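Local coordinates for minor pilin subunit PapF (Escherichia coli, PDB 2W07), which is a minor pilin, probably a tip adaptor, of P fimbriae, surface filaments that probably enable the bacterium to colonise the epithelium of specific host organs, at residues V25-I30 with G135-T140; P32-N37 with T79-A84; L85-G88 with S92-L95. The protein carries 1 engineered substitution. All coordinates share one frame; numbering follows the deposited sequence.

Contact 1. Residues V25-I30 with G135-T140; sequences VDFGNI and GDFRTT
F27 and F137 meet beside what is probably the acceptor groove of the pilin's incomplete immunoglobulin-like fold, one ring from each of the two edges whose residues pair with another protein chain. CZ of F137 comes to 3.6 Å from CD1 of F27 and 3.8 Å from CG of the same ring. CD1 of F27 lies at the edge of the F137 ring, near its plane, whereas CZ of F137 approaches the F27 ring obliquely; the planes stand at 59° with the centroids 5.5 Å apart. With CG of F137 set between its own backbone N and carbonyl carbon (chi1 79°), the ring stands out across the gap to F27, and the two side chains cross at about a right angle. No hydrogen bond joins 25-30 to 135-140. Instead V25 and D26 on one edge and R138, T139 and T140 on the other pair with a strand of the neighbouring protein chain, so the sheet runs on across the interface, as in donor-strand complementation of a pilin by its periplasmic chaperone. F27 also packs on an apolar side chain of that chain, while the backbone N of F137 is hydrogen-bonded to a polar side chain of that chain. Within the pilin, I83 touches both rings and V42 backs F27. Beyond the aromatic pair the segments meet more loosely: the carbonyl oxygens of I30 and G135 lie 4.3 Å apart, where both segments run as loop nearer the surface.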
ATOM      1  N   VAL B  25     -20.856   0.396  -0.789  1.00 51.09           N
ATOM      2  CA  VAL B  25     -21.564  -0.602  -1.576  1.00 51.40           C
ATOM      3  C   VAL B  25     -22.962  -0.704  -0.973  1.00 52.74           C
ATOM      4  O   VAL B  25     -23.131  -1.234   0.126  1.00 53.20           O
ATOM      5  CB  VAL B  25     -20.878  -1.976  -1.483  1.00 51.35           C
ATOM      6  CG1 VAL B  25     -21.527  -2.944  -2.457  1.00 50.31           C
ATOM      7  CG2 VAL B  25     -19.391  -1.838  -1.763  1.00 49.84           C
ATOM      8  N   ASP B  26     -23.956  -0.184  -1.686  1.00 53.53           N
ATOM      9  CA  ASP B  26     -25.338  -0.202  -1.215  1.00 54.51           C
ATOM     10  C   ASP B  26     -26.095  -1.404  -1.762  1.00 55.48           C
ATOM     11  O   ASP B  26     -26.049  -1.689  -2.958  1.00 55.85           O
ATOM     12  CB  ASP B  26     -26.046   1.090  -1.620  1.00 53.52           C
ATOM     13  N   PHE B  27     -26.790  -2.109  -0.879  1.00 56.70           N
ATOM     14  CA  PHE B  27     -27.555  -3.281  -1.277  1.00 58.68           C
ATOM     15  C   PHE B  27     -29.038  -2.946  -1.367  1.00 59.94           C
ATOM     16  O   PHE B  27     -29.878  -3.827  -1.533  1.00 60.56           O
ATOM     17  CB  PHE B  27     -27.330  -4.421  -0.280  1.00 56.78           C
ATOM     18  CG  PHE B  27     -25.891  -4.819  -0.139  1.00 55.68           C
ATOM     19  CD1 PHE B  27     -25.011  -4.041   0.607  1.00 54.77           C
ATOM     20  CD2 PHE B  27     -25.402  -5.945  -0.790  1.00 53.59           C
ATOM     21  CE1 PHE B  27     -23.664  -4.379   0.698  1.00 54.86           C
ATOM     22  CE2 PHE B  27     -24.057  -6.289  -0.704  1.00 54.35           C
ATOM     23  CZ  PHE B  27     -23.187  -5.503   0.041  1.00 53.49           C
ATOM     24  N   GLY B  28     -29.349  -1.661  -1.259  1.00 62.32           N
ATOM     25  CA  GLY B  28     -30.733  -1.234  -1.328  1.00 65.13           C
ATOM     26  C   GLY B  28     -31.558  -1.801  -0.191  1.00 66.61           C
ATOM     27  O   GLY B  28     -31.021  -2.169   0.854  1.00 67.14           O
ATOM     28  N   ASN B  29     -32.868  -1.878  -0.393  1.00 68.14           N
ATOM     29  CA  ASN B  29     -33.752  -2.400   0.635  1.00 69.61           C
ATOM     30  C   ASN B  29     -34.065  -3.866   0.360  1.00 69.99           C
ATOM     31  O   ASN B  29     -34.915  -4.191  -0.472  1.00 70.18           O
ATOM     32  CB  ASN B  29     -35.047  -1.585   0.684  1.00 70.59           C
ATOM     33  CG  ASN B  29     -35.673  -1.576   2.065  1.00 71.96           C
ATOM     34  OD1 ASN B  29     -35.996  -2.626   2.622  1.00 72.20           O
ATOM     35  ND2 ASN B  29     -35.843  -0.384   2.631  1.00 73.20           N
ATOM     36  N   ILE B  30     -33.364  -4.749   1.065  1.00 69.57           N
ATOM     37  CA  ILE B  30     -33.552  -6.183   0.903  1.00 69.18           C
ATOM     38  C   ILE B  30     -33.694  -6.859   2.259  1.00 69.28           C
ATOM     39  O   ILE B  30     -33.125  -6.402   3.248  1.00 69.03           O
ATOM     40  CB  ILE B  30     -32.361  -6.820   0.163  1.00 68.60           C
ATOM     41  CG1 ILE B  30     -31.098  -6.709   1.022  1.00 68.27           C
ATOM     42  CG2 ILE B  30     -32.160  -6.133  -1.186  1.00 67.34           C
ATOM     43  CD1 ILE B  30     -29.902  -7.438   0.457  1.00 68.77           C
ATOM     44  N   GLY B 135     -33.305  -6.108  10.669  1.00 68.62           N
ATOM     45  CA  GLY B 135     -33.845  -5.928   9.334  1.00 68.46           C
ATOM     46  C   GLY B 135     -32.897  -5.064   8.526  1.00 68.15           C
ATOM     47  O   GLY B 135     -32.918  -5.073   7.294  1.00 68.65           O
ATOM     48  N   ASP B 136     -32.067  -4.310   9.241  1.00 67.02           N
ATOM     49  CA  ASP B 136     -31.076  -3.430   8.634  1.00 64.91           C
ATOM     50  C   ASP B 136     -29.699  -3.946   9.014  1.00 62.81           C
ATOM     51  O   ASP B 136     -29.526  -4.531  10.085  1.00 62.84           O
ATOM     52  CB  ASP B 136     -31.228  -1.995   9.152  1.00 66.41           C
ATOM     53  CG  ASP B 136     -32.394  -1.266   8.523  1.00 68.16           C
ATOM     54  OD1 ASP B 136     -32.411  -1.130   7.282  1.00 69.59           O
ATOM     55  OD2 ASP B 136     -33.293  -0.821   9.270  1.00 71.00           O
ATOM     56  N   PHE B 137     -28.721  -3.729   8.140  1.00 59.79           N
ATOM     57  CA  PHE B 137     -27.362  -4.179   8.411  1.00 56.16           C
ATOM     58  C   PHE B 137     -26.346  -3.224   7.811  1.00 55.04           C
ATOM     59  O   PHE B 137     -26.626  -2.529   6.838  1.00 53.01           O
ATOM     60  CB  PHE B 137     -27.134  -5.584   7.837  1.00 54.34           C
ATOM     61  CG  PHE B 137     -26.881  -5.603   6.351  1.00 52.33           C
ATOM     62  CD1 PHE B 137     -25.626  -5.279   5.841  1.00 52.43           C
ATOM     63  CD2 PHE B 137     -27.903  -5.914   5.463  1.00 51.17           C
ATOM     64  CE1 PHE B 137     -25.395  -5.264   4.465  1.00 51.22           C
ATOM     65  CE2 PHE B 137     -27.680  -5.903   4.086  1.00 52.01           C
ATOM     66  CZ  PHE B 137     -26.423  -5.576   3.588  1.00 51.29           C
ATOM     67  N   ARG B 138     -25.162  -3.207   8.403  1.00 54.86           N
ATOM     68  CA  ARG B 138     -24.071  -2.373   7.935  1.00 54.36           C
ATOM     69  C   ARG B 138     -22.762  -2.966   8.432  1.00 52.88           C
ATOM     70  O   ARG B 138     -22.701  -3.544   9.517  1.00 52.97           O
ATOM     71  CB  ARG B 138     -24.237  -0.928   8.424  1.00 55.69           C
ATOM     72  CG  ARG B 138     -24.791  -0.779   9.830  1.00 58.22           C
ATOM     73  CD  ARG B 138     -25.138   0.678  10.126  1.00 60.00           C
ATOM     74  NE  ARG B 138     -25.955   1.269   9.065  1.00 62.67           N
ATOM     75  CZ  ARG B 138     -26.467   2.496   9.101  1.00 63.66           C
ATOM     76  NH1 ARG B 138     -26.254   3.279  10.150  1.00 64.31           N
ATOM     77  NH2 ARG B 138     -27.194   2.943   8.087  1.00 63.21           N
ATOM     78  N   THR B 139     -21.721  -2.838   7.621  1.00 50.66           N
ATOM     79  CA  THR B 139     -20.417  -3.366   7.980  1.00 48.37           C
ATOM     80  C   THR B 139     -19.341  -2.514   7.330  1.00 46.82           C
ATOM     81  O   THR B 139     -19.631  -1.709   6.439  1.00 44.48           O
ATOM     82  CB  THR B 139     -20.283  -4.833   7.524  1.00 48.70           C
ATOM     83  OG1 THR B 139     -18.977  -5.321   7.849  1.00 50.30           O
ATOM     84  CG2 THR B 139     -20.521  -4.949   6.034  1.00 47.99           C
ATOM     85  N   THR B 140     -18.105  -2.680   7.785  1.00 45.55           N
ATOM     86  CA  THR B 140     -16.993  -1.906   7.248  1.00 44.33           C
ATOM     87  C   THR B 140     -15.755  -2.767   7.018  1.00 44.00           C
ATOM     88  O   THR B 140     -15.409  -3.624   7.838  1.00 44.63           O
ATOM     89  CB  THR B 140     -16.597  -0.758   8.197  1.00 44.26           C
ATOM     90  OG1 THR B 140     -17.774  -0.164   8.759  1.00 44.46           O
ATOM     91  CG2 THR B 140     -15.835   0.310   7.433  1.00 43.54           C
TER

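Contact 2. Residues P32-N37 with T79-A84; sequences PEHVDN and THFGIA
F81 is the residue of 79-84 that meets P32 and H34, and it stands where the chain passes from loop into strand. Just before it, the side chain of H80 is hydrogen-bonded through ND1 to OD1 of N127, which ties the approach to the strand to the loop after strand 116-126. At F81, CG lies anti to the backbone N (chi1 -179°), which swings the ring out toward the loop 32-37. CB of P32 then sits over one face of the ring, offset toward its rim, 4.1 Å from CE1. The imidazole of H34 comes from another direction, rim to rim, with centroids 5.3 Å apart and planes at 49°; the modelled approach there is too short to be trusted in detail. The carbonyl O of P32 lies over one face of the H34 ring, 3.6 Å above its plane and offset toward the rim. A weak bond from the backbone N of D36 to ND1 of H34, 3.1 Å at 128°, adds a modest restraint on the imidazole. From F81 on, this is strand 81-87 of the main antiparallel sheet of the fimbrial immunoglobulin-like fold, G82 and A84 being bonded by their backbones to F125 and V123, while 32-37 is an irregular loop between strands 24-26 and 42-49.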
ATOM      1  N   PRO B  32     -32.787  -9.534   4.879  1.00 71.33           N
ATOM      2  CA  PRO B  32     -31.620 -10.378   5.157  1.00 71.23           C
ATOM      3  C   PRO B  32     -31.854 -11.874   4.908  1.00 71.87           C
ATOM      4  O   PRO B  32     -30.958 -12.692   5.120  1.00 71.75           O
ATOM      5  CB  PRO B  32     -31.318 -10.064   6.618  1.00 71.12           C
ATOM      6  CG  PRO B  32     -31.687  -8.614   6.712  1.00 70.73           C
ATOM      7  CD  PRO B  32     -33.010  -8.576   5.977  1.00 71.20           C
ATOM      8  N   GLU B  33     -33.059 -12.223   4.461  1.00 72.59           N
ATOM      9  CA  GLU B  33     -33.408 -13.610   4.155  1.00 72.78           C
ATOM     10  C   GLU B  33     -33.251 -13.867   2.658  1.00 72.04           C
ATOM     11  O   GLU B  33     -34.167 -13.618   1.873  1.00 71.94           O
ATOM     12  CB  GLU B  33     -34.847 -13.901   4.582  1.00 74.11           C
ATOM     13  CG  GLU B  33     -34.992 -14.244   6.052  1.00 77.25           C
ATOM     14  CD  GLU B  33     -34.280 -15.534   6.410  1.00 78.75           C
ATOM     15  OE1 GLU B  33     -33.032 -15.561   6.345  1.00 79.90           O
ATOM     16  OE2 GLU B  33     -34.967 -16.523   6.746  1.00 78.83           O
ATOM     17  N   HIS B  34     -32.085 -14.376   2.274  1.00 71.29           N
ATOM     18  CA  HIS B  34     -31.779 -14.646   0.874  1.00 71.16           C
ATOM     19  C   HIS B  34     -31.072 -15.984   0.668  1.00 70.54           C
ATOM     20  O   HIS B  34     -30.825 -16.723   1.621  1.00 69.59           O
ATOM     21  CB  HIS B  34     -30.899 -13.528   0.340  1.00 71.94           C
ATOM     22  CG  HIS B  34     -29.743 -13.223   1.233  1.00 73.08           C
ATOM     23  ND1 HIS B  34     -28.811 -14.173   1.589  1.00 73.06           N
ATOM     24  CD2 HIS B  34     -29.393 -12.090   1.886  1.00 73.05           C
ATOM     25  CE1 HIS B  34     -27.939 -13.641   2.423  1.00 74.10           C
ATOM     26  NE2 HIS B  34     -28.270 -12.378   2.620  1.00 74.94           N
ATOM     27  N   VAL B  35     -30.731 -16.269  -0.587  1.00 69.89           N
ATOM     28  CA  VAL B  35     -30.075 -17.517  -0.966  1.00 69.73           C
ATOM     29  C   VAL B  35     -28.555 -17.507  -0.847  1.00 69.87           C
ATOM     30  O   VAL B  35     -27.912 -18.539  -1.033  1.00 68.62           O
ATOM     31  CB  VAL B  35     -30.437 -17.899  -2.413  1.00 70.07           C
ATOM     32  CG1 VAL B  35     -31.935 -18.103  -2.535  1.00 70.84           C
ATOM     33  CG2 VAL B  35     -29.979 -16.807  -3.368  1.00 69.90           C
ATOM     34  N   ASP B  36     -27.993 -16.340  -0.543  1.00 71.29           N
ATOM     35  CA  ASP B  36     -26.547 -16.166  -0.398  1.00 72.95           C
ATOM     36  C   ASP B  36     -25.714 -17.108  -1.262  1.00 74.65           C
ATOM     37  O   ASP B  36     -24.713 -17.663  -0.811  1.00 75.55           O
ATOM     38  CB  ASP B  36     -26.129 -16.316   1.071  1.00 71.44           C
ATOM     39  CG  ASP B  36     -26.544 -17.642   1.666  1.00 69.61           C
ATOM     40  OD1 ASP B  36     -27.748 -17.826   1.922  1.00 70.32           O
ATOM     41  OD2 ASP B  36     -25.667 -18.503   1.880  1.00 67.76           O
ATOM     42  N   ASN B  37     -26.136 -17.280  -2.509  1.00 76.10           N
ATOM     43  CA  ASN B  37     -25.439 -18.138  -3.457  1.00 77.52           C
ATOM     44  C   ASN B  37     -25.706 -17.558  -4.834  1.00 78.33           C
ATOM     45  O   ASN B  37     -25.281 -18.099  -5.853  1.00 79.18           O
ATOM     46  CB  ASN B  37     -25.970 -19.566  -3.368  1.00 78.24           C
ATOM     47  N   THR B  79     -26.101 -11.120  13.608  1.00 46.78           N
ATOM     48  CA  THR B  79     -25.532 -12.441  13.843  1.00 45.87           C
ATOM     49  C   THR B  79     -25.924 -13.380  12.701  1.00 45.50           C
ATOM     50  O   THR B  79     -27.046 -13.314  12.196  1.00 44.05           O
ATOM     51  CB  THR B  79     -26.043 -13.038  15.169  1.00 48.18           C
ATOM     52  OG1 THR B  79     -26.209 -11.991  16.137  1.00 51.04           O
ATOM     53  CG2 THR B  79     -25.044 -14.067  15.711  1.00 47.31           C
ATOM     54  N   HIS B  80     -24.994 -14.241  12.298  1.00 44.83           N
ATOM     55  CA  HIS B  80     -25.227 -15.206  11.222  1.00 46.30           C
ATOM     56  C   HIS B  80     -25.438 -14.584   9.842  1.00 44.89           C
ATOM     57  O   HIS B  80     -25.831 -15.270   8.897  1.00 44.98           O
ATOM     58  CB  HIS B  80     -26.419 -16.109  11.560  1.00 49.18           C
ATOM     59  CG  HIS B  80     -26.166 -17.034  12.709  1.00 53.65           C
ATOM     60  ND1 HIS B  80     -25.123 -17.935  12.723  1.00 55.87           N
ATOM     61  CD2 HIS B  80     -26.811 -17.186  13.889  1.00 55.41           C
ATOM     62  CE1 HIS B  80     -25.135 -18.603  13.863  1.00 57.30           C
ATOM     63  NE2 HIS B  80     -26.149 -18.167  14.589  1.00 56.75           N
ATOM     64  N   PHE B  81     -25.179 -13.287   9.723  1.00 42.70           N
ATOM     65  CA  PHE B  81     -25.341 -12.604   8.448  1.00 40.08           C
ATOM     66  C   PHE B  81     -24.067 -11.845   8.082  1.00 39.70           C
ATOM     67  O   PHE B  81     -23.544 -11.066   8.881  1.00 38.86           O
ATOM     68  CB  PHE B  81     -26.510 -11.630   8.519  1.00 41.39           C
ATOM     69  CG  PHE B  81     -26.754 -10.897   7.235  1.00 42.80           C
ATOM     70  CD1 PHE B  81     -27.417 -11.516   6.186  1.00 43.63           C
ATOM     71  CD2 PHE B  81     -26.285  -9.601   7.062  1.00 44.19           C
ATOM     72  CE1 PHE B  81     -27.607 -10.854   4.980  1.00 44.03           C
ATOM     73  CE2 PHE B  81     -26.471  -8.934   5.860  1.00 43.64           C
ATOM     74  CZ  PHE B  81     -27.132  -9.563   4.819  1.00 45.57           C
ATOM     75  N   GLY B  82     -23.566 -12.067   6.874  1.00 38.62           N
ATOM     76  CA  GLY B  82     -22.356 -11.384   6.461  1.00 37.20           C
ATOM     77  C   GLY B  82     -22.333 -11.013   4.995  1.00 36.45           C
ATOM     78  O   GLY B  82     -23.280 -11.281   4.252  1.00 36.01           O
ATOM     79  N   ILE B  83     -21.242 -10.381   4.581  1.00 36.30           N
ATOM     80  CA  ILE B  83     -21.072  -9.971   3.194  1.00 35.44           C
ATOM     81  C   ILE B  83     -19.846 -10.676   2.634  1.00 35.48           C
ATOM     82  O   ILE B  83     -18.741 -10.494   3.139  1.00 33.66           O
ATOM     83  CB  ILE B  83     -20.864  -8.447   3.077  1.00 35.55           C
ATOM     84  CG1 ILE B  83     -22.042  -7.705   3.716  1.00 34.29           C
ATOM     85  CG2 ILE B  83     -20.712  -8.050   1.613  1.00 34.19           C
ATOM     86  CD1 ILE B  83     -23.373  -7.944   3.033  1.00 36.00           C
ATOM     87  N   ALA B  84     -20.051 -11.492   1.604  1.00 36.26           N
ATOM     88  CA  ALA B  84     -18.959 -12.225   0.965  1.00 39.04           C
ATOM     89  C   ALA B  84     -18.360 -11.366  -0.147  1.00 39.92           C
ATOM     90  O   ALA B  84     -19.082 -10.647  -0.832  1.00 42.42           O
ATOM     91  CB  ALA B  84     -19.476 -13.547   0.390  1.00 36.99           C
TER

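Contact 3. Residues L85-G88 with S92-L95; sequences LYQG and STPL
L85 and L95 make the tight, buried side of this contact. CB of L95 packs 4.0 Å from CB of L85, and L95 splits its branches: with CG anti to the backbone N (chi1 173°), CD2 lies beside CB of L85 while CD1 touches CG of Q87 at 3.6 Å. L95 also rests on F120, and L85 on an apolar side chain of a neighbouring protein chain. Two backbone bonds hold the segments together, N of L95 to O of L85 (3.0 Å, N-H...O angle 149°) and N of Q87 to O of T93 (3.0 Å). O of L85 also accepts ND2 of N72. Between the two bonds Y86 and P94 face each other as a non-hydrogen-bonded antiparallel pair, a position that suits a proline without N-H. Here the chain turns back after strand 81-87 and pairs with its end through a single antiparallel bridge, while strand 116-126 pairs with the strand on its other side. Y86 belongs to the closely packed part: its CB lies 3.2 Å from O of T93, which sits at the edge of the ring, and its CD2 3.6 Å from CA of P94. The solvent side is made by S92, T93, P94 and Q87. There T93 lays CG2 alongside Q87, 3.4 Å from its carbonyl O, and beyond it S92 reaches the tyrosine merely through its backbone oxygen.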
ATOM      1  N   LEU B  85     -17.043 -11.446  -0.332  1.00 41.68           N
ATOM      2  CA  LEU B  85     -16.370 -10.647  -1.355  1.00 42.27           C
ATOM      3  C   LEU B  85     -15.695 -11.482  -2.442  1.00 44.31           C
ATOM      4  O   LEU B  85     -15.138 -12.548  -2.168  1.00 44.57           O
ATOM      5  CB  LEU B  85     -15.315  -9.737  -0.714  1.00 41.81           C
ATOM      6  CG  LEU B  85     -15.711  -8.782   0.416  1.00 41.45           C
ATOM      7  CD1 LEU B  85     -14.499  -7.957   0.824  1.00 39.87           C
ATOM      8  CD2 LEU B  85     -16.839  -7.878  -0.034  1.00 40.26           C
ATOM      9  N   TYR B  86     -15.744 -10.980  -3.674  1.00 44.56           N
ATOM     10  CA  TYR B  86     -15.133 -11.649  -4.816  1.00 47.64           C
ATOM     11  C   TYR B  86     -14.385 -10.634  -5.682  1.00 49.23           C
ATOM     12  O   TYR B  86     -14.804  -9.484  -5.804  1.00 47.34           O
ATOM     13  CB  TYR B  86     -16.195 -12.352  -5.667  1.00 48.83           C
ATOM     14  CG  TYR B  86     -16.964 -13.431  -4.936  1.00 52.24           C
ATOM     15  CD1 TYR B  86     -17.998 -13.103  -4.059  1.00 52.74           C
ATOM     16  CD2 TYR B  86     -16.639 -14.780  -5.101  1.00 53.66           C
ATOM     17  CE1 TYR B  86     -18.689 -14.088  -3.364  1.00 54.29           C
ATOM     18  CE2 TYR B  86     -17.327 -15.777  -4.409  1.00 54.72           C
ATOM     19  CZ  TYR B  86     -18.351 -15.420  -3.541  1.00 55.35           C
ATOM     20  OH  TYR B  86     -19.036 -16.390  -2.848  1.00 54.91           O
ATOM     21  N   GLN B  87     -13.274 -11.067  -6.271  1.00 52.00           N
ATOM     22  CA  GLN B  87     -12.473 -10.209  -7.132  1.00 55.03           C
ATOM     23  C   GLN B  87     -13.153 -10.061  -8.487  1.00 56.55           C
ATOM     24  O   GLN B  87     -13.673 -11.028  -9.036  1.00 57.39           O
ATOM     25  CB  GLN B  87     -11.079 -10.803  -7.320  1.00 56.58           C
ATOM     26  CG  GLN B  87     -10.278 -10.906  -6.034  1.00 59.49           C
ATOM     27  CD  GLN B  87      -8.959 -11.633  -6.220  1.00 61.06           C
ATOM     28  OE1 GLN B  87      -8.934 -12.801  -6.600  1.00 62.78           O
ATOM     29  NE2 GLN B  87      -7.854 -10.943  -5.950  1.00 62.00           N
ATOM     30  N   GLY B  88     -13.150  -8.841  -9.015  1.00 58.45           N
ATOM     31  CA  GLY B  88     -13.763  -8.583 -10.304  1.00 60.92           C
ATOM     32  C   GLY B  88     -15.267  -8.733 -10.279  1.00 63.53           C
ATOM     33  O   GLY B  88     -15.853  -8.999  -9.228  1.00 63.84           O
ATOM     34  N   SER B  92     -17.431 -15.602  -9.166  1.00 73.79           N
ATOM     35  CA  SER B  92     -16.503 -16.684  -9.472  1.00 73.74           C
ATOM     36  C   SER B  92     -15.297 -16.741  -8.530  1.00 73.06           C
ATOM     37  O   SER B  92     -15.306 -17.486  -7.551  1.00 73.06           O
ATOM     38  CB  SER B  92     -16.029 -16.580 -10.927  1.00 74.14           C
ATOM     39  OG  SER B  92     -15.496 -15.300 -11.214  1.00 75.08           O
ATOM     40  N   THR B  93     -14.260 -15.962  -8.824  1.00 72.61           N
ATOM     41  CA  THR B  93     -13.063 -15.950  -7.986  1.00 71.24           C
ATOM     42  C   THR B  93     -13.278 -15.151  -6.703  1.00 70.40           C
ATOM     43  O   THR B  93     -13.696 -13.994  -6.744  1.00 70.64           O
ATOM     44  CB  THR B  93     -11.862 -15.360  -8.744  1.00 70.97           C
ATOM     45  OG1 THR B  93     -10.780 -15.153  -7.831  1.00 70.71           O
ATOM     46  CG2 THR B  93     -12.239 -14.041  -9.400  1.00 71.51           C
ATOM     47  N   PRO B  94     -12.983 -15.760  -5.542  1.00 69.44           N
ATOM     48  CA  PRO B  94     -13.149 -15.102  -4.243  1.00 68.02           C
ATOM     49  C   PRO B  94     -12.083 -14.053  -3.946  1.00 66.64           C
ATOM     50  O   PRO B  94     -11.037 -14.018  -4.588  1.00 66.51           O
ATOM     51  CB  PRO B  94     -13.085 -16.269  -3.267  1.00 68.63           C
ATOM     52  CG  PRO B  94     -12.062 -17.151  -3.904  1.00 69.47           C
ATOM     53  CD  PRO B  94     -12.487 -17.139  -5.367  1.00 69.60           C
ATOM     54  N   LEU B  95     -12.366 -13.201  -2.966  1.00 65.14           N
ATOM     55  CA  LEU B  95     -11.441 -12.152  -2.553  1.00 63.31           C
ATOM     56  C   LEU B  95     -11.085 -12.332  -1.082  1.00 62.40           C
ATOM     57  O   LEU B  95     -11.760 -11.801  -0.203  1.00 60.70           O
ATOM     58  CB  LEU B  95     -12.067 -10.772  -2.769  1.00 63.43           C
ATOM     59  CG  LEU B  95     -11.290  -9.569  -2.227  1.00 62.17           C
ATOM     60  CD1 LEU B  95      -9.866  -9.579  -2.756  1.00 62.44           C
ATOM     61  CD2 LEU B  95     -12.002  -8.290  -2.633  1.00 62.70           C
TER

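Contacts 1 and 2 join through F81, F137 and I83 into one continuous apolar cluster, their centres 11 Å apart. CD2 of F137 touches CE2 of F81 at 3.4 Å, and CD1 of I83 lies 3.6 Å from CE1 of F137 and 3.9 Å from CZ of F27; O of G135 lies 3.7 Å from CD of P32. Contact 3 stands apart, 19 Å from contact 1 and 16 Å from contact 2 between centres, but it continues strand 81-87, whose first half serves contact 2. Contact 1 borders the groove filled by a strand of the neighbouring protein chain, which contact 3 reaches through L85 alone. The span between 25-30 and 135-140 contains both other contacts, which follow each other in sequence.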